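Local coordinates for ATP-binding protein (PDB 5UKV) that probably acts as a sensor histidine kinase, passing phosphate from ATP to a histidine of its own dimerization and phosphotransfer domain, the part present here, at residues S22-T27 / G62-D67. The protein carries 1 engineered substitution. Sequence-based numbering, arbitrary orientation.
With EDO (1,2-ethanediol), chain D.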
loop_
_atom_site.group_PDB
_atom_site.type_symbol
_atom_site.label_atom_id
_atom_site.label_comp_id
_atom_site.label_asym_id
_atom_site.label_seq_id
_atom_site.Cartn_x
_atom_site.Cartn_y
_atom_site.Cartn_z
ATOM N N SER A 22 2.743 -5.891 4.279
ATOM C CA SER A 22 3.187 -4.599 4.144
ATOM C C SER A 22 4.531 -4.385 3.494
ATOM O O SER A 22 4.630 -3.475 2.671
ATOM C CB SER A 22 3.204 -3.911 5.464
ATOM O OG SER A 22 1.919 -4.042 6.070
ATOM N N HIS A 23 5.470 -5.284 3.761
ATOM C CA HIS A 23 6.722 -5.340 3.035
ATOM C C HIS A 23 6.537 -5.661 1.586
ATOM O O HIS A 23 7.218 -5.060 0.752
ATOM C CB HIS A 23 7.710 -6.331 3.692
ATOM C CG HIS A 23 8.370 -5.797 4.942
ATOM N ND1 HIS A 23 9.161 -4.681 4.953
ATOM C CD2 HIS A 23 8.431 -6.306 6.195
ATOM C CE1 HIS A 23 9.654 -4.512 6.165
ATOM N NE2 HIS A 23 9.225 -5.484 6.936
ATOM N N GLU A 24 5.553 -6.482 1.242
ATOM C CA GLU A 24 5.301 -6.762 -0.147
ATOM C C GLU A 24 4.768 -5.552 -0.934
ATOM O O GLU A 24 5.099 -5.330 -2.126
ATOM C CB GLU A 24 4.250 -7.915 -0.240
ATOM C CG GLU A 24 4.784 -9.357 0.009
ATOM C CD GLU A 24 3.679 -10.385 0.186
ATOM O OE1 GLU A 24 2.462 -10.037 -0.003
ATOM O OE2 GLU A 24 4.004 -11.516 0.676
ATOM N N LEU A 25 3.993 -4.716 -0.249
ATOM C CA LEU A 25 3.549 -3.433 -0.828
ATOM C C LEU A 25 4.646 -2.446 -0.947
ATOM O O LEU A 25 4.679 -1.647 -1.860
ATOM C CB LEU A 25 2.391 -2.826 0.027
ATOM C CG LEU A 25 1.111 -3.613 0.052
ATOM C CD1 LEU A 25 0.233 -3.084 1.193
ATOM C CD2 LEU A 25 0.468 -3.503 -1.364
ATOM N N ARG A 26 5.544 -2.469 -0.002
ATOM C CA ARG A 26 6.612 -1.532 0.027
ATOM C C ARG A 26 7.533 -1.563 -1.152
ATOM O O ARG A 26 8.008 -0.566 -1.557
ATOM C CB ARG A 26 7.428 -1.732 1.268
ATOM C CG ARG A 26 7.675 -0.432 1.925
ATOM C CD ARG A 26 8.949 -0.473 2.685
ATOM N NE ARG A 26 8.717 -0.313 4.084
ATOM C CZ ARG A 26 9.691 0.021 4.910
ATOM N NH1 ARG A 26 9.475 0.159 6.207
ATOM N NH2 ARG A 26 10.902 0.198 4.425
ATOM N N THR A 27 7.789 -2.740 -1.666
ATOM C CA THR A 27 8.674 -2.882 -2.736
ATOM C C THR A 27 8.208 -2.196 -4.041
ATOM O O THR A 27 8.906 -1.364 -4.532
ATOM C CB THR A 27 8.965 -4.357 -2.936
ATOM O OG1 THR A 27 9.406 -4.897 -1.681
ATOM C CG2 THR A 27 9.972 -4.571 -4.018
ATOM N N GLY A 62 -2.120 -2.940 -6.994
ATOM C CA GLY A 62 -3.530 -3.023 -6.983
ATOM C C GLY A 62 -4.051 -4.402 -6.721
ATOM O O GLY A 62 -5.043 -4.629 -5.994
ATOM N N LEU A 63 -3.418 -5.350 -7.348
ATOM C CA LEU A 63 -3.734 -6.705 -7.104
ATOM C C LEU A 63 -3.390 -7.170 -5.745
ATOM O O LEU A 63 -4.125 -7.941 -5.177
ATOM C CB LEU A 63 -3.001 -7.552 -8.101
ATOM C CG LEU A 63 -3.312 -7.276 -9.586
ATOM C CD1 LEU A 63 -2.318 -8.130 -10.367
ATOM C CD2 LEU A 63 -4.727 -7.675 -9.849
ATOM N N LEU A 64 -2.251 -6.764 -5.194
ATOM C CA LEU A 64 -1.899 -7.143 -3.831
ATOM C C LEU A 64 -3.003 -6.588 -2.912
ATOM O O LEU A 64 -3.408 -7.181 -1.881
ATOM C CB LEU A 64 -0.504 -6.555 -3.435
ATOM C CG LEU A 64 0.646 -7.268 -4.196
ATOM C CD1 LEU A 64 1.960 -6.465 -4.249
ATOM C CD2 LEU A 64 0.866 -8.749 -3.757
ATOM N N VAL A 65 -3.371 -5.329 -3.116
ATOM C CA VAL A 65 -4.306 -4.721 -2.204
ATOM C C VAL A 65 -5.647 -5.405 -2.287
ATOM O O VAL A 65 -6.383 -5.578 -1.264
ATOM C CB VAL A 65 -4.427 -3.198 -2.537
ATOM C CG1 VAL A 65 -5.664 -2.579 -1.870
ATOM C CG2 VAL A 65 -3.225 -2.494 -2.036
ATOM N N ASP A 66 -6.093 -5.719 -3.504
ATOM C CA ASP A 66 -7.398 -6.451 -3.599
ATOM C C ASP A 66 -7.377 -7.792 -2.871
ATOM O O ASP A 66 -8.351 -8.153 -2.153
ATOM C CB ASP A 66 -7.872 -6.636 -5.046
ATOM C CG ASP A 66 -8.331 -5.318 -5.705
ATOM O OD1 ASP A 66 -8.771 -4.331 -5.005
ATOM O OD2 ASP A 66 -8.214 -5.282 -6.985
ATOM N N ASP A 67 -6.259 -8.489 -2.940
ATOM C CA ASP A 67 -6.114 -9.719 -2.244
ATOM C C ASP A 67 -6.045 -9.527 -0.752
ATOM O O ASP A 67 -6.660 -10.304 0.001
ATOM C CB ASP A 67 -4.873 -10.421 -2.726
ATOM C CG ASP A 67 -4.943 -11.924 -2.463
ATOM O OD1 ASP A 67 -6.013 -12.552 -2.811
ATOM O OD2 ASP A 67 -3.892 -12.513 -2.063
HETATM C C1 EDO D . -2.927 -12.324 -5.477
HETATM O O1 EDO D . -3.607 -11.976 -6.683
HETATM C C2 EDO D . -1.523 -11.736 -5.399
HETATM O O2 EDO D . -1.137 -11.601 -4.013
#
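Leu25 and Leu64 are nearest across the contact, CA atoms 7.2 Å apart, where helix 2-40 and helix 47-71 run nearly antiparallel, their short segments 22-27 and 62-67 at 162° with axes 10.3 Å apart. The bridge is one methyl of Leu25: its CD2 rests on CB of Leu64 at 3.8 Å and on CG2 of Val65 at 3.9 Å, straddling two neighbouring residues of the opposite helix. The two leucine side chains lie antiparallel alongside one another, and the Val65 side chain is roughly perpendicular to Leu25. In Val65, CG1 lies anti to the backbone N (chi1 165°), which puts CG2 anti to the carbonyl carbon and against the leucine methyl. Leu64 also carries CD1 alongside the backbone of Glu24, 4.0 Å from its O. This is the helical hairpin of a HisKA (DHp) domain, two of which pair as a four-helix bundle; segment 22-27 carries the H-box, consistent with His23 being the phospho-acceptor. Leu25 also touches Met61 and Leu68 of helix 47-71 and meets Leu25 of the second subunit, extending the apolar core across the dimer, while Asp66 and Arg26 form reciprocal salt bridges with Arg26 and Asp66 of that subunit. Leu64 is partly exposed, and its CD2 lies 3.5 Å from O2 of a 1,2-ethanediol, probably from the crystallisation liquor, whose O2 donates a weak hydrogen bond to OD2 of Asp67.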